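Long-range contacts in NADPH-dependent aldehyde reductase YqhD (Escherichia coli, PDB 4QGS), which reduces a broad range of short-chain aldehydes to alcohols with NADPH, using one zinc ion per subunit: residues Thr210-Val215 with Pro272-Thr277; Val204-His209 with Thr260-Gly265; Leu71-Ile76 with Met86-Leu91; Gly111-Ala116 with Ile142-Val147; His278-Glu283 with Lys369-His374. All coordinates share one frame; numbering follows the deposited sequence. Where two conformers were deposited one is given.

In the fold
The N-terminal half holds a parallel sheet with helices packed on it. Contact 3 comes first and joins strand 69-73 to helix 82-95, closing a short loop of nine residues. Contact 4 follows, closing a longer loop between helix 106-119 and strand 144-148. The two touch each other and reach the same sheet. The remaining contacts lie in the all-helical C-terminal half. Contact 2 opens on helix 196-211 and contact 1 opens just after it on the same helix. Contact 2 closes at helix 249-262 before contact 1 closes at 272-277, and so the two cross. Contact 5 then joins helix 276-288 to helix 364-373. Contacts 2 and 5 share the zinc ion.

Contact 1 of 5, residues Thr210-Val215 with Pro272-Thr277; sequences TVEQYV and PQDWAT
Glu-212 and Gln-213 follow the zinc ligand His-209 in the chain and meet the loop 272-275 that leads into helix 276-288. Here Asp-274 forms an Asx turn and Trp-275 is the N-cap. Glu-212 O accepts from Asp-274 N at 2.8 Å, nearly straight (N-H...O 161°). The chain of Glu-212 bends at chi2 (-85°), which carries CD back over the backbone of Trp-275. Trp-275 N donates to OE1 of Glu-212 at 2.8 Å from above the carboxylate plane, in a clearly bent bond (N-H...O 133°). Glu-212 OE2 accepts from the zinc ligand His-278, making Glu-212 a second-shell residue. Glu-212 CB lies over the six-membered ring of Trp-275, 3.7 Å from its centroid. Gln-213 CG lies 3.7 Å from Trp-275 CZ2, and its NE2 bonds to His-209 O. An alanine in place of Trp-275 would probably leave Glu-212 CB and Gln-213 CG facing a gap and Gln-273 OE1 without its indole donor. Trp-275 NE1 donates in its ring plane to a lone pair of Gln-273 OE1, at 2.8 Å.

Contact 2 of 5, residues Val204-His209 with Thr260-Gly265; sequences VDAFVH and TQAENG. Unlike the reference sequence in segment 260-265: Glu-263 (reference Leu). With ZN (zinc ion), chain B.
The imidazole of His-209 has Glu-263 OE1 over one face, offset toward the rim and 3.2 Å from CG. The ring and the Glu-263 carboxylate are steeply turned, their planes 81° apart. At the ring edge, in its plane, lie Asp-205 OD1 and a zinc-bound water. The carboxylates of Asp-205 and Glu-263 are close to parallel, with planes 15° apart, although the side chains cross at about a right angle. Their like-charged oxygens Asp-205 OD2 and Glu-263 OE1 stand 4.0 Å apart. Glu-263 is leucine in the reference sequence. Asp-205 and His-209 sit one turn apart on helix 196-211 and supply two ligands of the catalytic zinc site of the iron-containing alcohol dehydrogenase family. The zinc is bound by Asp-205 OD1 at 2.1 Å and by His-209 NE2 at 2.1 Å. His-278, His-292 and two waters complete the site. Behind the metal site the helix meets the end of helix 249-262 through small residues. Ala-262 CB touches Ala-206 O at 3.3 Å and Ala-206 CB at 3.9 Å. The carbonyl of Ala-262 also approaches His-209, its O atom 3.7 Å from His-209 CB.

Contact 3 of 5, residues Leu71-Ile76 with Met86-Leu91; sequences LEFGGI and MNAVKL
Phe-73 turns one face of its ring to Ala-88. Ala-88 CB stands over the ring centre, 3.7 Å from the centroid and 11° off the ring normal, a CH-pi contact. Phe-73 CG is anti to the backbone N (chi1 -178°), on the side of the helix. Leu-91 and Phe-73 slide past each other in opposite directions. Leu-91 CD1 comes to the ring edge near its plane, 4.1 Å from Phe-73 CD1. The other branch of Leu-91 serves Leu-71, with Leu-91 CD2 and Leu-71 CD2 4.0 Å apart. Asn-87 lies at the margin, where its CB is 4.2 Å from Phe-73 CZ. No hydrogen bond crosses this apolar contact. Strand and helix run nearly antiparallel at 164°, as in a beta-alpha-beta crossover, where helix 82-95 leads from strand 69-73 to strand 99-104. Strand 69-73 is outermost in the parallel sheet within this chain and bonds through its backbone to strand 42-46. Leu-44 of that strand touches Leu-71, Phe-73 and Leu-91, and Ile-115 of helix 106-119 packs on Ala-88.

Contact 4 of 5, residues Gly111-Ala116 with Ile142-Val147; sequences GTKFIA and IPMGCV
Met-144, Ala-116 and Ile-142 lose the most surface here. Met-144 points toward helix 106-119. Its CG lies between the backbone N and the carbonyl carbon (chi1 63°), and the chain bends at chi3 (-68°). The sulfur passes over the helix backbone, with Met-144 SD 3.8 Å from Lys-113 CA. The methyl end turns to Thr-112, where Met-144 CE is 3.7 Å from Thr-112 CG2. The hydroxyl of Thr-112 is bonded to Val-108 O and Thr-46 OG1. Ala-116 meets Ile-142 mainly through backbone atoms. Ile-142 N donates to Ala-116 O at 2.9 Å, reaching the oxygen from above the carbonyl plane. Ala-116 CB sits 3.3 Å from Ile-142 O, and the two CB atoms are 4.3 Å apart. Lys-113 crosses Met-144 at about a right angle, and its NZ bonds to the carbonyl of Gly-160, an NADP(+)-binding residue. The helix runs nearly antiparallel to strand 144-148, at 166°. It packs on the parallel sheet of the dinucleotide-binding N-terminal domain, in a beta-alpha-beta crossover from strand 99-104 to the adjacent strand 144-148.

Contact 5 of 5, residues His278-Glu283 with Lys369-His374; sequences HMLGHE and KKLEEH. With ZN (zinc ion), chain B.
Leu-280 and Leu-371 form the tight part of this contact. Leu-280 CD2 is 3.5 Å from Leu-371 CD1, closer than usual for two methyls. Leu-371 CD2 also meets the aliphatic part of Glu-283, 3.5 Å from its CG. Ser-390 of helix 387-396 touches both leucines. The two helices, 276-288 and 364-373, run at 120° to each other. Toward the solvent the contact is sparser. Lys-370 takes part with the base of its side chain, with CB 3.4 Å from Glu-283 OE1, while its NZ turns away to a salt bridge with Glu-373 whose hydrogen bond is weak. His-374, just past the helix end, is exposed but reaches inward. It meets Glu-283 tip to tip, the carboxylate and ring nearly coplanar. His-374 ND1 donates to the syn lone pair of Glu-283 OE2 at 2.6 Å, at an N-H...O angle of 165°. The bend of Glu-283 at chi2 (-60°) sets CD beside the ring. An alanine in place of Glu-283 would probably leave His-374 ND1 without this acceptor and the ring freer to turn. At the other end of segment 278-283, His-278 NE2 binds the zinc ion at 2.1 Å, well away from helix 364-373. The short, straight bond to a buried carboxylate is likely to favour a protonated ND1 and could raise the basicity of His-374.

Contact 1 of 5, residues Thr210-Val215 with Pro272-Thr277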
# COMPACT_ATOMS: atom_id res chain seq x y z
N THR A 210 -8.97 -2.80 -0.58
CA THR A 210 -9.98 -3.77 -0.17
C THR A 210 -10.95 -4.05 -1.32
O THR A 210 -11.19 -5.21 -1.66
CB THR A 210 -10.75 -3.30 1.06
OG1 THR A 210 -9.81 -3.04 2.11
CG2 THR A 210 -11.76 -4.40 1.52
N VAL A 211 -11.51 -3.01 -1.95
CA VAL A 211 -12.51 -3.29 -2.99
C VAL A 211 -11.89 -3.82 -4.29
O VAL A 211 -12.60 -4.40 -5.12
CB VAL A 211 -13.37 -2.04 -3.33
CG1 VAL A 211 -14.14 -1.56 -2.10
CG2 VAL A 211 -12.51 -0.92 -3.91
N GLU A 212 -10.58 -3.66 -4.47
CA GLU A 212 -9.89 -4.25 -5.61
C GLU A 212 -9.95 -5.78 -5.54
O GLU A 212 -9.78 -6.46 -6.54
CB GLU A 212 -8.42 -3.83 -5.66
CG GLU A 212 -8.19 -2.35 -5.97
CD GLU A 212 -8.18 -2.01 -7.47
OE1 GLU A 212 -8.94 -2.63 -8.26
OE2 GLU A 212 -7.39 -1.12 -7.85
N GLN A 213 -10.19 -6.27 -4.33
CA GLN A 213 -10.20 -7.71 -4.05
C GLN A 213 -11.57 -8.22 -3.62
O GLN A 213 -11.72 -9.39 -3.22
CB GLN A 213 -9.17 -8.02 -2.97
CG GLN A 213 -7.75 -7.57 -3.32
CD GLN A 213 -6.78 -7.72 -2.15
OE1 GLN A 213 -6.22 -8.79 -1.93
NE2 GLN A 213 -6.57 -6.63 -1.40
N TYR A 214 -12.59 -7.37 -3.72
CA TYR A 214 -13.90 -7.73 -3.21
C TYR A 214 -15.03 -7.33 -4.17
O TYR A 214 -15.96 -8.10 -4.39
CB TYR A 214 -14.12 -7.09 -1.82
CG TYR A 214 -15.56 -7.07 -1.35
CD1 TYR A 214 -16.21 -8.25 -0.98
CD2 TYR A 214 -16.27 -5.87 -1.28
CE1 TYR A 214 -17.53 -8.22 -0.55
CE2 TYR A 214 -17.59 -5.84 -0.86
CZ TYR A 214 -18.22 -7.03 -0.51
OH TYR A 214 -19.52 -7.00 -0.09
N VAL A 215 -14.97 -6.14 -4.75
CA VAL A 215 -16.03 -5.74 -5.67
C VAL A 215 -15.63 -6.24 -7.05
O VAL A 215 -15.12 -5.50 -7.90
CB VAL A 215 -16.28 -4.23 -5.65
CG1 VAL A 215 -17.47 -3.89 -6.54
CG2 VAL A 215 -16.55 -3.79 -4.22
N PRO A 272 -11.22 -13.48 -6.94
CA PRO A 272 -10.79 -12.71 -8.11
C PRO A 272 -10.26 -11.37 -7.68
O PRO A 272 -10.71 -10.82 -6.67
CB PRO A 272 -12.08 -12.54 -8.93
CG PRO A 272 -13.00 -13.61 -8.43
CD PRO A 272 -12.66 -13.79 -6.98
N GLN A 273 -9.27 -10.85 -8.40
CA GLN A 273 -8.76 -9.53 -8.06
C GLN A 273 -8.73 -8.66 -9.29
O GLN A 273 -8.47 -9.14 -10.39
CB GLN A 273 -7.37 -9.64 -7.44
CG GLN A 273 -7.40 -10.42 -6.11
CD GLN A 273 -6.09 -10.41 -5.38
OE1 GLN A 273 -5.23 -9.57 -5.63
NE2 GLN A 273 -5.91 -11.37 -4.47
N ASP A 274 -8.98 -7.37 -9.09
CA ASP A 274 -9.17 -6.43 -10.18
C ASP A 274 -7.85 -5.70 -10.45
O ASP A 274 -7.06 -6.12 -11.29
CB ASP A 274 -10.31 -5.47 -9.81
CG ASP A 274 -10.65 -4.48 -10.92
OD1 ASP A 274 -9.88 -4.37 -11.89
OD2 ASP A 274 -11.69 -3.80 -10.79
N TRP A 275 -7.64 -4.62 -9.70
CA TRP A 275 -6.45 -3.75 -9.73
C TRP A 275 -6.42 -2.81 -10.91
O TRP A 275 -5.45 -2.07 -11.07
CB TRP A 275 -5.15 -4.56 -9.67
CG TRP A 275 -5.08 -5.35 -8.39
CD1 TRP A 275 -5.20 -6.70 -8.25
CD2 TRP A 275 -4.96 -4.81 -7.07
NE1 TRP A 275 -5.14 -7.05 -6.92
CE2 TRP A 275 -4.99 -5.90 -6.18
CE3 TRP A 275 -4.81 -3.52 -6.55
CZ2 TRP A 275 -4.88 -5.74 -4.80
CZ3 TRP A 275 -4.71 -3.36 -5.19
CH2 TRP A 275 -4.74 -4.46 -4.33
N ALA A 276 -7.48 -2.81 -11.72
CA ALA A 276 -7.52 -1.88 -12.86
C ALA A 276 -7.58 -0.43 -12.39
O ALA A 276 -7.02 0.46 -13.03
CB ALA A 276 -8.71 -2.19 -13.76
N THR A 277 -8.27 -0.19 -11.27
CA THR A 277 -8.32 1.17 -10.70
C THR A 277 -6.91 1.65 -10.35
O THR A 277 -6.53 2.78 -10.68
CB THR A 277 -9.24 1.24 -9.47
OG1 THR A 277 -10.60 1.05 -9.88
CG2 THR A 277 -9.12 2.61 -8.75
O HOH W 1 -10.97 -1.76 -9.50
O HOH W 2 -13.07 -11.10 -4.94

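Contact 2 of 5, residues Val204-His209 with Thr260-Gly265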
# COMPACT_ATOMS: atom_id res chain seq x y z
N VAL A 204 -8.33 6.26 2.09
CA VAL A 204 -8.79 5.96 0.74
C VAL A 204 -8.03 4.79 0.12
O VAL A 204 -8.63 3.89 -0.47
CB VAL A 204 -8.65 7.20 -0.17
CG1 VAL A 204 -8.93 6.81 -1.63
CG2 VAL A 204 -9.63 8.27 0.28
N ASP A 205 -6.71 4.77 0.29
CA ASP A 205 -5.90 3.72 -0.32
C ASP A 205 -6.26 2.36 0.29
O ASP A 205 -6.45 1.37 -0.44
CB ASP A 205 -4.42 4.02 -0.13
CG ASP A 205 -3.51 3.05 -0.89
OD1 ASP A 205 -3.80 2.64 -2.05
OD2 ASP A 205 -2.47 2.68 -0.29
N ALA A 206 -6.40 2.31 1.62
CA ALA A 206 -6.84 1.06 2.26
C ALA A 206 -8.21 0.61 1.75
O ALA A 206 -8.44 -0.58 1.48
CB ALA A 206 -6.87 1.23 3.78
N PHE A 207 -9.13 1.56 1.61
CA PHE A 207 -10.49 1.28 1.15
C PHE A 207 -10.43 0.67 -0.24
O PHE A 207 -11.07 -0.36 -0.53
CB PHE A 207 -11.32 2.57 1.17
CG PHE A 207 -12.81 2.36 0.96
CD1 PHE A 207 -13.68 2.37 2.03
CD2 PHE A 207 -13.33 2.18 -0.32
CE1 PHE A 207 -15.05 2.21 1.85
CE2 PHE A 207 -14.70 2.02 -0.52
CZ PHE A 207 -15.56 2.03 0.57
N VAL A 208 -9.64 1.29 -1.11
CA VAL A 208 -9.57 0.83 -2.49
C VAL A 208 -8.82 -0.49 -2.61
O VAL A 208 -9.25 -1.36 -3.36
CB VAL A 208 -8.92 1.91 -3.39
CG1 VAL A 208 -8.75 1.36 -4.81
CG2 VAL A 208 -9.80 3.15 -3.39
N HIS A 209 -7.73 -0.68 -1.85
CA HIS A 209 -7.07 -1.99 -1.87
C HIS A 209 -8.06 -3.10 -1.51
O HIS A 209 -8.02 -4.18 -2.09
CB HIS A 209 -5.87 -2.04 -0.92
CG HIS A 209 -4.62 -1.47 -1.51
ND1 HIS A 209 -3.50 -2.23 -1.79
CD2 HIS A 209 -4.31 -0.21 -1.91
CE1 HIS A 209 -2.56 -1.46 -2.32
NE2 HIS A 209 -3.03 -0.23 -2.40
N THR A 260 -4.00 -2.16 7.82
CA THR A 260 -3.05 -3.25 7.75
C THR A 260 -3.69 -4.48 7.14
O THR A 260 -3.07 -5.15 6.33
CB THR A 260 -2.47 -3.57 9.14
OG1 THR A 260 -1.73 -2.44 9.61
CG2 THR A 260 -1.54 -4.76 9.07
N GLN A 261 -4.93 -4.77 7.51
CA GLN A 261 -5.61 -5.93 6.91
C GLN A 261 -5.91 -5.69 5.42
O GLN A 261 -5.83 -6.61 4.62
CB GLN A 261 -6.88 -6.26 7.69
CG GLN A 261 -6.59 -6.69 9.12
CD GLN A 261 -5.73 -7.95 9.15
OE1 GLN A 261 -6.02 -8.91 8.46
NE2 GLN A 261 -4.66 -7.92 9.92
N ALA A 262 -6.23 -4.45 5.06
CA ALA A 262 -6.51 -4.13 3.65
C ALA A 262 -5.29 -4.40 2.77
O ALA A 262 -5.42 -4.76 1.60
CB ALA A 262 -6.96 -2.67 3.52
N GLU A 263 -4.10 -4.25 3.34
CA GLU A 263 -2.85 -4.50 2.62
C GLU A 263 -2.21 -5.90 2.81
O GLU A 263 -1.10 -6.11 2.37
CB GLU A 263 -1.83 -3.44 3.05
CG GLU A 263 -1.66 -2.28 2.12
CD GLU A 263 -2.67 -1.18 2.37
OE1 GLU A 263 -3.38 -0.80 1.41
OE2 GLU A 263 -2.75 -0.70 3.52
N ASN A 264 -2.92 -6.85 3.41
CA ASN A 264 -2.25 -7.96 4.11
C ASN A 264 -2.29 -9.40 3.51
O ASN A 264 -1.31 -10.12 3.60
CB ASN A 264 -2.78 -7.97 5.54
CG ASN A 264 -2.02 -8.91 6.47
OD1 ASN A 264 -1.70 -10.02 6.12
ND2 ASN A 264 -1.68 -8.41 7.65
N GLY A 265 -3.39 -9.83 2.91
CA GLY A 265 -3.41 -11.13 2.23
C GLY A 265 -4.59 -12.08 2.42
O GLY A 265 -5.00 -12.78 1.48
ZN ZN B . -2.54 1.53 -3.37
O HOH W 3 -0.82 0.62 -4.15
O HOH W 4 -1.02 1.76 -1.86

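Contact 3 of 5, residues Leu71-Ile76 with Met86-Leu91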
# COMPACT_ATOMS: atom_id res chain seq x y z
N LEU A 71 23.91 0.98 14.04
CA LEU A 71 24.36 1.92 13.02
C LEU A 71 23.13 2.53 12.34
O LEU A 71 22.03 2.00 12.47
CB LEU A 71 25.25 1.24 11.98
CG LEU A 71 26.72 0.92 12.26
CD1 LEU A 71 26.90 0.13 13.54
CD2 LEU A 71 27.31 0.17 11.08
N GLU A 72 23.32 3.63 11.62
CA GLU A 72 22.21 4.30 10.96
C GLU A 72 22.47 4.55 9.47
O GLU A 72 23.60 4.79 9.07
CB GLU A 72 21.90 5.64 11.64
CG GLU A 72 21.59 5.56 13.12
CD GLU A 72 21.21 6.92 13.69
OE1 GLU A 72 21.18 7.07 14.93
OE2 GLU A 72 20.94 7.84 12.89
N PHE A 73 21.41 4.50 8.67
CA PHE A 73 21.48 4.86 7.26
C PHE A 73 20.17 5.49 6.83
O PHE A 73 19.16 4.82 6.73
CB PHE A 73 21.78 3.63 6.39
CG PHE A 73 21.92 3.94 4.92
CD1 PHE A 73 23.17 4.16 4.36
CD2 PHE A 73 20.81 4.02 4.10
CE1 PHE A 73 23.31 4.45 3.02
CE2 PHE A 73 20.94 4.31 2.75
CZ PHE A 73 22.19 4.52 2.21
N GLY A 74 20.19 6.79 6.56
CA GLY A 74 18.98 7.48 6.17
C GLY A 74 19.02 7.95 4.74
O GLY A 74 19.96 7.63 4.00
N GLY A 75 18.00 8.69 4.33
CA GLY A 75 17.95 9.26 3.00
C GLY A 75 17.23 8.41 1.96
O GLY A 75 17.27 8.73 0.77
N ILE A 76 16.58 7.33 2.39
CA ILE A 76 15.78 6.54 1.47
C ILE A 76 14.61 7.41 1.03
O ILE A 76 13.79 7.85 1.83
CB ILE A 76 15.27 5.23 2.10
CG1 ILE A 76 16.45 4.30 2.42
CG2 ILE A 76 14.30 4.52 1.17
CD1 ILE A 76 16.05 2.98 3.06
N MET A 86 21.95 0.56 -3.00
CA MET A 86 23.23 -0.12 -3.21
C MET A 86 24.32 0.42 -2.28
O MET A 86 25.20 -0.33 -1.86
CB MET A 86 23.69 0.02 -4.66
CG MET A 86 23.16 -1.05 -5.59
SD MET A 86 23.57 -2.73 -5.04
CE MET A 86 22.01 -3.23 -4.37
N ASN A 87 24.26 1.72 -1.98
CA ASN A 87 25.17 2.32 -1.00
C ASN A 87 24.99 1.68 0.37
O ASN A 87 25.95 1.47 1.11
CB ASN A 87 24.93 3.83 -0.90
CG ASN A 87 25.66 4.61 -1.97
OD1 ASN A 87 26.66 4.15 -2.53
ND2 ASN A 87 25.16 5.81 -2.26
N ALA A 88 23.75 1.39 0.71
CA ALA A 88 23.45 0.74 1.98
C ALA A 88 23.93 -0.70 1.95
O ALA A 88 24.43 -1.21 2.95
CB ALA A 88 21.98 0.81 2.28
N VAL A 89 23.77 -1.35 0.80
CA VAL A 89 24.24 -2.72 0.63
C VAL A 89 25.76 -2.75 0.83
O VAL A 89 26.30 -3.69 1.41
CB VAL A 89 23.86 -3.28 -0.76
CG1 VAL A 89 24.57 -4.61 -1.04
CG2 VAL A 89 22.35 -3.47 -0.86
N LYS A 90 26.42 -1.70 0.36
CA LYS A 90 27.86 -1.53 0.55
C LYS A 90 28.23 -1.45 2.03
O LYS A 90 29.08 -2.21 2.51
CB LYS A 90 28.34 -0.26 -0.17
CG LYS A 90 29.85 -0.21 -0.38
CD LYS A 90 30.44 1.14 0.03
CE LYS A 90 30.22 1.42 1.51
NZ LYS A 90 30.87 2.69 1.95
N LEU A 91 27.59 -0.53 2.75
CA LEU A 91 27.85 -0.35 4.18
C LEU A 91 27.58 -1.65 4.94
O LEU A 91 28.36 -2.04 5.81
CB LEU A 91 26.98 0.79 4.74
CG LEU A 91 27.10 1.27 6.19
CD1 LEU A 91 26.49 2.66 6.32
CD2 LEU A 91 26.41 0.34 7.18

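Contact 4 of 5, residues Gly111-Ala116 with Ile142-Val147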
# COMPACT_ATOMS: atom_id res chain seq x y z
N GLY A 111 12.57 -0.38 0.28
CA GLY A 111 13.98 -0.24 0.00
C GLY A 111 14.80 -1.15 0.91
O GLY A 111 15.81 -1.70 0.51
N THR A 112 14.35 -1.29 2.14
CA THR A 112 15.09 -2.12 3.08
C THR A 112 14.95 -3.60 2.71
O THR A 112 15.89 -4.38 2.87
CB THR A 112 14.63 -1.85 4.53
OG1 THR A 112 14.85 -0.46 4.82
CG2 THR A 112 15.41 -2.70 5.51
N LYS A 113 13.79 -3.97 2.18
CA LYS A 113 13.59 -5.34 1.71
C LYS A 113 14.62 -5.65 0.63
O LYS A 113 15.20 -6.73 0.58
CB LYS A 113 12.17 -5.53 1.17
CG LYS A 113 11.09 -5.59 2.25
CD LYS A 113 9.74 -5.94 1.65
CE LYS A 113 8.65 -6.00 2.71
NZ LYS A 113 7.34 -6.39 2.13
N PHE A 114 14.84 -4.68 -0.24
CA PHE A 114 15.79 -4.86 -1.32
C PHE A 114 17.21 -5.00 -0.78
O PHE A 114 17.96 -5.87 -1.21
CB PHE A 114 15.71 -3.70 -2.31
CG PHE A 114 16.72 -3.77 -3.39
CD1 PHE A 114 16.60 -4.69 -4.42
CD2 PHE A 114 17.81 -2.92 -3.39
CE1 PHE A 114 17.55 -4.76 -5.43
CE2 PHE A 114 18.74 -2.97 -4.39
CZ PHE A 114 18.62 -3.90 -5.41
N ILE A 115 17.57 -4.15 0.18
CA ILE A 115 18.89 -4.23 0.80
C ILE A 115 19.12 -5.61 1.43
O ILE A 115 20.18 -6.20 1.24
CB ILE A 115 19.06 -3.13 1.87
CG1 ILE A 115 18.98 -1.75 1.23
CG2 ILE A 115 20.38 -3.30 2.60
CD1 ILE A 115 18.83 -0.60 2.24
N ALA A 116 18.12 -6.12 2.14
CA ALA A 116 18.22 -7.42 2.80
C ALA A 116 18.51 -8.56 1.82
O ALA A 116 19.29 -9.47 2.12
CB ALA A 116 16.95 -7.70 3.58
N ILE A 142 19.15 -10.92 4.65
CA ILE A 142 19.46 -10.43 5.98
C ILE A 142 18.16 -10.25 6.74
O ILE A 142 17.21 -9.67 6.21
CB ILE A 142 20.23 -9.11 5.93
CG1 ILE A 142 21.56 -9.32 5.21
CG2 ILE A 142 20.47 -8.55 7.34
CD1 ILE A 142 22.48 -8.18 5.36
N PRO A 143 18.10 -10.76 7.98
CA PRO A 143 16.89 -10.62 8.78
C PRO A 143 16.54 -9.15 8.93
O PRO A 143 17.44 -8.32 9.06
CB PRO A 143 17.27 -11.24 10.12
CG PRO A 143 18.34 -12.23 9.76
CD PRO A 143 19.13 -11.56 8.68
N MET A 144 15.25 -8.82 8.88
CA MET A 144 14.86 -7.43 9.04
C MET A 144 13.54 -7.31 9.76
O MET A 144 12.70 -8.20 9.70
CB MET A 144 14.80 -6.72 7.67
CG MET A 144 13.77 -7.28 6.71
SD MET A 144 13.38 -6.09 5.40
CE MET A 144 12.54 -4.84 6.37
N GLY A 145 13.37 -6.20 10.48
CA GLY A 145 12.12 -5.87 11.12
C GLY A 145 11.80 -4.43 10.75
O GLY A 145 12.57 -3.78 10.03
N CYS A 146 10.66 -3.93 11.22
CA CYS A 146 10.32 -2.55 10.95
C CYS A 146 9.48 -1.93 12.06
O CYS A 146 8.85 -2.61 12.88
CB CYS A 146 9.58 -2.43 9.60
SG CYS A 146 8.00 -3.33 9.52
N VAL A 147 9.53 -0.61 12.08
CA VAL A 147 8.69 0.20 12.94
C VAL A 147 7.94 1.13 12.00
O VAL A 147 8.53 2.04 11.42
CB VAL A 147 9.52 0.99 13.97
CG1 VAL A 147 8.62 1.84 14.85
CG2 VAL A 147 10.35 0.02 14.83

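Contact 5 of 5, residues His278-Glu283 with Lys369-His374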
# COMPACT_ATOMS: atom_id res chain seq x y z
N HIS A 278 -6.13 0.78 -9.71
CA HIS A 278 -4.72 1.08 -9.45
C HIS A 278 -3.91 1.32 -10.73
O HIS A 278 -3.14 2.27 -10.79
CB HIS A 278 -4.07 -0.04 -8.60
CG HIS A 278 -4.09 0.23 -7.13
ND1 HIS A 278 -5.24 0.14 -6.37
CD2 HIS A 278 -3.11 0.64 -6.28
CE1 HIS A 278 -4.96 0.48 -5.11
NE2 HIS A 278 -3.68 0.78 -5.03
N MET A 279 -4.07 0.47 -11.75
CA MET A 279 -3.27 0.61 -12.96
C MET A 279 -3.59 1.92 -13.69
O MET A 279 -2.67 2.62 -14.15
CB MET A 279 -3.48 -0.59 -13.88
CG MET A 279 -3.00 -1.91 -13.27
SD MET A 279 -1.27 -1.89 -12.76
CE MET A 279 -1.44 -1.67 -10.99
N LEU A 280 -4.88 2.26 -13.77
CA LEU A 280 -5.30 3.52 -14.40
C LEU A 280 -4.84 4.71 -13.58
O LEU A 280 -4.36 5.72 -14.10
CB LEU A 280 -6.82 3.57 -14.58
CG LEU A 280 -7.44 2.65 -15.65
CD1 LEU A 280 -8.93 2.95 -15.81
CD2 LEU A 280 -6.73 2.82 -16.96
N GLY A 281 -5.00 4.59 -12.26
CA GLY A 281 -4.57 5.64 -11.36
C GLY A 281 -3.09 5.93 -11.44
O GLY A 281 -2.67 7.10 -11.35
N HIS A 282 -2.29 4.88 -11.62
CA HIS A 282 -0.83 5.02 -11.65
C HIS A 282 -0.37 5.95 -12.77
O HIS A 282 0.61 6.67 -12.62
CB HIS A 282 -0.16 3.65 -11.82
CG HIS A 282 -0.12 2.83 -10.56
ND1 HIS A 282 0.35 1.53 -10.54
CD2 HIS A 282 -0.50 3.11 -9.29
CE1 HIS A 282 0.26 1.05 -9.32
NE2 HIS A 282 -0.25 1.98 -8.53
N GLU A 283 -1.06 5.93 -13.91
CA GLU A 283 -0.70 6.82 -15.02
C GLU A 283 -1.00 8.29 -14.70
O GLU A 283 -0.30 9.18 -15.19
CB GLU A 283 -1.42 6.41 -16.31
CG GLU A 283 -1.16 4.98 -16.75
CD GLU A 283 0.30 4.64 -17.02
OE1 GLU A 283 1.16 5.53 -17.08
OE2 GLU A 283 0.59 3.44 -17.19
N LYS A 369 -1.65 6.29 -24.33
CA LYS A 369 -0.35 5.92 -24.91
C LYS A 369 0.55 5.30 -23.84
O LYS A 369 1.23 4.32 -24.09
CB LYS A 369 0.33 7.14 -25.54
CG LYS A 369 -0.33 7.61 -26.83
CD LYS A 369 0.48 8.72 -27.51
CE LYS A 369 -0.10 9.09 -28.87
NZ LYS A 369 -1.47 9.67 -28.81
N LYS A 370 0.55 5.89 -22.65
CA LYS A 370 1.36 5.36 -21.55
C LYS A 370 0.87 3.99 -21.09
O LYS A 370 1.68 3.10 -20.85
CB LYS A 370 1.37 6.33 -20.38
CG LYS A 370 2.40 7.45 -20.55
CD LYS A 370 3.80 6.86 -20.65
CE LYS A 370 4.86 7.94 -20.83
NZ LYS A 370 6.24 7.35 -20.83
N LEU A 371 -0.45 3.82 -20.96
CA LEU A 371 -1.01 2.51 -20.64
C LEU A 371 -0.53 1.47 -21.64
O LEU A 371 -0.13 0.37 -21.26
CB LEU A 371 -2.53 2.53 -20.64
CG LEU A 371 -3.31 3.11 -19.47
CD1 LEU A 371 -4.78 3.05 -19.85
CD2 LEU A 371 -3.04 2.33 -18.16
N GLU A 372 -0.59 1.81 -22.93
CA GLU A 372 -0.20 0.87 -23.95
C GLU A 372 1.29 0.56 -23.86
O GLU A 372 1.71 -0.60 -23.98
CB GLU A 372 -0.56 1.39 -25.35
CG GLU A 372 -0.15 0.46 -26.48
CD GLU A 372 -0.84 0.77 -27.79
OE1 GLU A 372 -1.24 1.93 -28.00
OE2 GLU A 372 -0.99 -0.14 -28.63
N GLU A 373 2.08 1.60 -23.61
CA GLU A 373 3.53 1.45 -23.46
C GLU A 373 3.86 0.52 -22.29
O GLU A 373 4.82 -0.26 -22.33
CB GLU A 373 4.17 2.83 -23.26
CG GLU A 373 5.69 2.83 -23.15
CD GLU A 373 6.26 4.21 -22.86
OE1 GLU A 373 5.63 5.22 -23.25
OE2 GLU A 373 7.34 4.28 -22.24
N HIS A 374 3.05 0.61 -21.24
CA HIS A 374 3.29 -0.14 -20.02
C HIS A 374 2.61 -1.51 -20.02
O HIS A 374 2.65 -2.22 -19.02
CB HIS A 374 2.83 0.68 -18.82
CG HIS A 374 3.58 1.96 -18.65
ND1 HIS A 374 3.05 3.04 -17.98
CD2 HIS A 374 4.83 2.32 -19.04
CE1 HIS A 374 3.94 4.03 -17.98
NE2 HIS A 374 5.02 3.61 -18.61
ZN ZN B . -2.54 1.53 -3.37
O HOH W 3 -0.82 0.62 -4.15
O HOH W 4 -1.02 1.76 -1.86